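Local coordinates for bifunctional GH43-CE protein (Bacteroides eggerthii, PDB 6MLY) that probably trims xylan-type polysaccharides as a family 43 glycoside hydrolase with likely beta-xylosidase activity, and carries a separate carbohydrate esterase domain, at residues D74-N78 against H336-N340; T647-V653 against N708-L714. One frame throughout, in Å; residues are numbered along the deposited sequence.

Interaction 1 of 2, residues D74-N78 against H336-N340; sequences DTLAN and HNPDN
Turned back beside its own backbone N (chi1 -72°), the amide of N337 reaches across to the 74-78 loop and presents one face to T75. On the other side, the T75 side chain takes the rotamer that sets CG2 anti to its carbonyl carbon, and this points the methyl at the asparagine. The two side chains cross nearly at right angles. T75 CG2 lies over the amide face, 3.4 Å from N337 CG and 3.2 Å from N337 OD1, and T75 CB covers the same face at 3.5 Å from N337 OD1. This is van der Waals cover of a flat polar group. The polar bond across the contact is made by the nitrogen branch: N337 ND2 donates to A77 O at 2.9 Å. That bond is bent, with an N-H...O angle of 131°, and the donor stands 37° above the carbonyl plane, although A77 O itself lies only slightly off the amide plane of the asparagine. The contact is a worked example of how two domains can be joined through loops. Residues 74-78 follow strand 66-71 in the family 43 domain, a fold known as a five-bladed beta-propeller, whereas 336-340 belong to the concanavalin A-like beta-sandwich. N337 ND2 has a second acceptor on the propeller side, N83 OD1, so both of its partners there help to fix the amide's rotation; the backbone of N337 also bonds to M82 of helix 80-83. Next to the amide, the P338 ring brings CD to 4.3 Å from T75 CG2. T75 and P338 both touch S52 of strand 51-52, a propeller-side strand that pairs with strand 333-335 of the sandwich sheet.

Interaction 2 of 2, residues T647-V653 against N708-L714; sequences TIGAKTV and NLDMLAL
The D710 carboxylate has one face turned to the hairpin 647-653. Over that face lie G649 CA, 3.5 Å from D710 OD2, and I648 O, which packs 3.8 Å from D710 CG as a neighbour without a bond to it; I648 CG2 sits more distantly on the same side. The amide of A650 also approaches D710 OD2 from this side, 37° out of the carboxylate plane; this fairly straight hydrogen bond (N-H...O 160°) spans 3.3 Å from A650 N to D710 OD2. The aliphatic chain of K651 passes beside the D710 stem, K651 CG 4.3 Å from D710 CB. Were D710 replaced by an alanine, the A650 amide would probably lose this acceptor and the tip of the turn its polar tie to the helix. Below the turn the contact becomes apolar. I648 CD1 meets A713 CB at 3.7 Å. L714 and V653 run alongside each other head to tail, V653 CG1 3.6 Å from L714 CD2, and the same leucine methyl lies 4.0 Å from I648 CG1. Bends at its second and third torsions bring M711 CE to 4.0 Å from K651 CD, the two side chains crossing at about a right angle. L714 O also bonds to the hydroxyl of Y720, a residue of the sodium site. The arrangement is a beta-hairpin with a two-residue loop (G649 and A650) in a type II' turn, G649 at positive phi, packed on helix 709-714 of the alpha/beta-hydrolase esterase domain.

The two contacts illustrate how a multidomain enzyme uses loops and small elements both between and within its domains. Both segments of interaction 1 precede both of interaction 2. Their centres are about 71 Å apart; the contacts flank the middle of the molecule, with about 56 Å between their nearest atoms, and share no sheet or helix. Interaction 1 joins the family 43 domain to the concanavalin A-like domain, whereas interaction 2 stays within the esterase domain, where it holds a two-strand hairpin, separate from the main sheet, to a short helix. One therefore bears on how domains are arranged, the other on packing inside one of them.

Interaction 1 of 2, residues D74-N78 against H336-N340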
loop_
_atom_site.group_PDB
_atom_site.type_symbol
_atom_site.label_atom_id
_atom_site.label_comp_id
_atom_site.label_asym_id
_atom_site.label_seq_id
_atom_site.Cartn_x
_atom_site.Cartn_y
_atom_site.Cartn_z
ATOM N N ASP A 74 -10.953 26.207 -10.475
ATOM C CA ASP A 74 -9.563 26.133 -10.032
ATOM C C ASP A 74 -9.525 25.967 -8.508
ATOM O O ASP A 74 -9.004 24.972 -8.005
ATOM C CB ASP A 74 -8.779 27.372 -10.474
ATOM C CG ASP A 74 -7.752 27.105 -11.559
ATOM O OD1 ASP A 74 -8.071 27.355 -12.750
ATOM O OD2 ASP A 74 -6.622 26.668 -11.197
ATOM N N THR A 75 -10.059 26.963 -7.791
ATOM C CA THR A 75 -10.271 26.899 -6.346
ATOM C C THR A 75 -11.755 27.169 -6.057
ATOM O O THR A 75 -12.420 27.915 -6.777
ATOM C CB THR A 75 -9.338 27.856 -5.592
ATOM O OG1 THR A 75 -9.383 29.140 -6.209
ATOM C CG2 THR A 75 -7.898 27.394 -5.576
ATOM N N LEU A 76 -12.252 26.538 -4.989
ATOM C CA LEU A 76 -13.658 26.546 -4.613
ATOM C C LEU A 76 -13.968 27.816 -3.811
ATOM O O LEU A 76 -14.932 28.519 -4.099
ATOM C CB LEU A 76 -13.933 25.275 -3.805
ATOM C CG LEU A 76 -15.312 25.140 -3.163
ATOM C CD1 LEU A 76 -16.433 25.435 -4.160
ATOM C CD2 LEU A 76 -15.471 23.748 -2.564
ATOM N N ALA A 77 -13.136 28.104 -2.804
ATOM C CA ALA A 77 -13.315 29.275 -1.947
ATOM C C ALA A 77 -12.012 29.594 -1.199
ATOM O O ALA A 77 -11.183 28.710 -0.945
ATOM C CB ALA A 77 -14.455 29.034 -0.986
ATOM N N ASN A 78 -11.861 30.875 -0.844
ATOM C CA ASN A 78 -10.702 31.397 -0.138
ATOM C C ASN A 78 -11.028 31.473 1.359
ATOM O O ASN A 78 -11.111 32.568 1.917
ATOM C CB ASN A 78 -10.291 32.757 -0.711
ATOM C CG ASN A 78 -8.958 33.257 -0.193
ATOM O OD1 ASN A 78 -8.086 32.471 0.179
ATOM N ND2 ASN A 78 -8.779 34.567 -0.179
ATOM N N HIS A 336 -6.178 20.354 -1.560
ATOM C CA HIS A 336 -6.675 21.653 -1.110
ATOM C C HIS A 336 -6.075 22.753 -1.996
ATOM O O HIS A 336 -5.387 22.457 -2.975
ATOM C CB HIS A 336 -6.387 21.863 0.387
ATOM C CG HIS A 336 -7.359 21.201 1.306
ATOM N ND1 HIS A 336 -7.454 19.828 1.424
ATOM C CD2 HIS A 336 -8.250 21.718 2.178
ATOM C CE1 HIS A 336 -8.377 19.528 2.314
ATOM N NE2 HIS A 336 -8.879 20.672 2.792
ATOM N N ASN A 337 -6.359 24.015 -1.653
ATOM C CA ASN A 337 -5.930 25.161 -2.444
ATOM C C ASN A 337 -4.410 25.275 -2.421
ATOM O O ASN A 337 -3.813 25.418 -1.356
ATOM C CB ASN A 337 -6.555 26.469 -1.955
ATOM C CG ASN A 337 -8.026 26.557 -2.279
ATOM O OD1 ASN A 337 -8.573 25.663 -2.919
ATOM N ND2 ASN A 337 -8.672 27.625 -1.838
ATOM N N PRO A 338 -3.745 25.251 -3.600
ATOM C CA PRO A 338 -2.293 25.399 -3.657
ATOM C C PRO A 338 -1.869 26.830 -3.301
ATOM O O PRO A 338 -2.649 27.760 -3.500
ATOM C CB PRO A 338 -1.957 25.084 -5.123
ATOM C CG PRO A 338 -3.211 25.451 -5.880
ATOM C CD PRO A 338 -4.347 25.115 -4.937
ATOM N N ASP A 339 -0.654 26.974 -2.763
ATOM C CA ASP A 339 0.025 28.258 -2.688
ATOM C C ASP A 339 0.887 28.385 -3.950
ATOM O O ASP A 339 1.968 27.817 -4.026
ATOM C CB ASP A 339 0.821 28.380 -1.385
ATOM C CG ASP A 339 1.471 29.736 -1.161
ATOM O OD1 ASP A 339 1.416 30.573 -2.082
ATOM O OD2 ASP A 339 2.036 29.939 -0.063
ATOM N N ASN A 340 0.381 29.131 -4.940
ATOM C CA ASN A 340 0.943 29.165 -6.294
ATOM C C ASN A 340 2.247 29.976 -6.327
ATOM O O ASN A 340 2.935 29.983 -7.349
ATOM C CB ASN A 340 -0.070 29.695 -7.312
ATOM C CG ASN A 340 -1.219 28.740 -7.562
ATOM O OD1 ASN A 340 -1.037 27.526 -7.549
ATOM N ND2 ASN A 340 -2.407 29.275 -7.807
#

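Interaction 2 of 2, residues T647-V653 against N708-L714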
loop_
_atom_site.group_PDB
_atom_site.type_symbol
_atom_site.label_atom_id
_atom_site.label_comp_id
_atom_site.label_asym_id
_atom_site.label_seq_id
_atom_site.Cartn_x
_atom_site.Cartn_y
_atom_site.Cartn_z
ATOM N N THR A 647 10.243 -37.619 23.119
ATOM C CA THR A 647 9.875 -37.832 24.516
ATOM C C THR A 647 11.144 -37.969 25.360
ATOM O O THR A 647 11.884 -38.903 25.158
ATOM C CB THR A 647 9.018 -39.096 24.667
ATOM O OG1 THR A 647 7.846 -38.905 23.876
ATOM C CG2 THR A 647 8.625 -39.402 26.096
ATOM N N ILE A 648 11.376 -37.021 26.276
ATOM C CA ILE A 648 12.365 -37.166 27.337
ATOM C C ILE A 648 11.617 -37.228 28.672
ATOM O O ILE A 648 10.708 -36.454 28.918
ATOM C CB ILE A 648 13.421 -36.040 27.311
ATOM C CG1 ILE A 648 14.342 -36.162 26.092
ATOM C CG2 ILE A 648 14.216 -36.008 28.612
ATOM C CD1 ILE A 648 15.421 -35.106 26.003
ATOM N N GLY A 649 12.039 -38.158 29.530
ATOM C CA GLY A 649 11.390 -38.406 30.802
ATOM C C GLY A 649 9.899 -38.616 30.622
ATOM O O GLY A 649 9.482 -39.486 29.870
ATOM N N ALA A 650 9.106 -37.779 31.294
ATOM C CA ALA A 650 7.654 -37.919 31.345
ATOM C C ALA A 650 6.979 -37.120 30.219
ATOM O O ALA A 650 5.809 -37.341 29.926
ATOM C CB ALA A 650 7.164 -37.474 32.701
ATOM N N LYS A 651 7.729 -36.212 29.585
ATOM C CA LYS A 651 7.171 -35.162 28.759
ATOM C C LYS A 651 7.413 -35.456 27.271
ATOM O O LYS A 651 8.543 -35.570 26.835
ATOM C CB LYS A 651 7.770 -33.823 29.201
ATOM C CG LYS A 651 7.419 -33.421 30.631
ATOM C CD LYS A 651 6.988 -31.968 30.790
ATOM C CE LYS A 651 5.999 -31.749 31.919
ATOM N NZ LYS A 651 5.796 -30.305 32.192
ATOM N N THR A 652 6.316 -35.559 26.507
ATOM C CA THR A 652 6.325 -35.638 25.036
ATOM C C THR A 652 6.018 -34.250 24.455
ATOM O O THR A 652 5.373 -33.436 25.109
ATOM C CB THR A 652 5.310 -36.674 24.538
ATOM O OG1 THR A 652 5.518 -37.883 25.269
ATOM C CG2 THR A 652 5.410 -36.947 23.053
ATOM N N VAL A 653 6.474 -34.000 23.221
ATOM C CA VAL A 653 6.330 -32.696 22.573
ATOM C C VAL A 653 6.253 -32.885 21.050
ATOM O O VAL A 653 7.221 -33.291 20.420
ATOM C CB VAL A 653 7.487 -31.757 22.972
ATOM C CG1 VAL A 653 8.844 -32.304 22.559
ATOM C CG2 VAL A 653 7.304 -30.355 22.425
ATOM N N ASN A 708 11.270 -28.268 35.474
ATOM C CA ASN A 708 10.918 -28.682 34.103
ATOM C C ASN A 708 12.219 -28.897 33.316
ATOM O O ASN A 708 12.455 -28.281 32.279
ATOM C CB ASN A 708 9.979 -27.675 33.424
ATOM C CG ASN A 708 8.574 -27.677 33.992
ATOM O OD1 ASN A 708 8.306 -28.292 35.020
ATOM N ND2 ASN A 708 7.659 -26.994 33.324
ATOM N N LEU A 709 13.050 -29.807 33.829
ATOM C CA LEU A 709 14.392 -30.061 33.306
ATOM C C LEU A 709 14.296 -30.900 32.024
ATOM O O LEU A 709 15.115 -30.746 31.121
ATOM C CB LEU A 709 15.215 -30.758 34.396
ATOM C CG LEU A 709 16.626 -30.210 34.603
ATOM C CD1 LEU A 709 17.233 -30.743 35.891
ATOM C CD2 LEU A 709 17.513 -30.545 33.416
ATOM N N ASP A 710 13.283 -31.775 31.959
ATOM C CA ASP A 710 12.946 -32.567 30.772
ATOM C C ASP A 710 12.627 -31.648 29.583
ATOM O O ASP A 710 13.230 -31.774 28.514
ATOM C CB ASP A 710 11.739 -33.473 31.029
ATOM C CG ASP A 710 11.993 -34.621 31.989
ATOM O OD1 ASP A 710 13.158 -34.813 32.387
ATOM O OD2 ASP A 710 11.017 -35.322 32.323
ATOM N N MET A 711 11.657 -30.745 29.775
ATOM C CA MET A 711 11.163 -29.866 28.710
ATOM C C MET A 711 12.312 -28.999 28.168
ATOM O O MET A 711 12.406 -28.778 26.962
ATOM C CB MET A 711 10.016 -28.978 29.212
ATOM C CG MET A 711 9.369 -28.102 28.141
ATOM S SD MET A 711 8.661 -28.998 26.723
ATOM C CE MET A 711 7.199 -29.724 27.463
ATOM N N LEU A 712 13.201 -28.537 29.054
ATOM C CA LEU A 712 14.346 -27.714 28.646
ATOM C C LEU A 712 15.252 -28.483 27.671
ATOM O O LEU A 712 15.861 -27.874 26.785
ATOM C CB LEU A 712 15.137 -27.279 29.884
ATOM C CG LEU A 712 14.462 -26.246 30.786
ATOM C CD1 LEU A 712 15.477 -25.648 31.752
ATOM C CD2 LEU A 712 13.771 -25.148 29.978
ATOM N N ALA A 713 15.351 -29.805 27.850
ATOM C CA ALA A 713 16.131 -30.666 26.959
ATOM C C ALA A 713 15.388 -30.862 25.630
ATOM O O ALA A 713 16.010 -30.945 24.569
ATOM C CB ALA A 713 16.418 -31.988 27.626
ATOM N N LEU A 714 14.055 -30.936 25.697
ATOM C CA LEU A 714 13.234 -31.161 24.514
ATOM C C LEU A 714 13.343 -29.976 23.547
ATOM O O LEU A 714 13.215 -30.174 22.340
ATOM C CB LEU A 714 11.780 -31.404 24.927
ATOM C CG LEU A 714 11.455 -32.824 25.389
ATOM C CD1 LEU A 714 10.041 -32.906 25.941
ATOM C CD2 LEU A 714 11.644 -33.826 24.259
#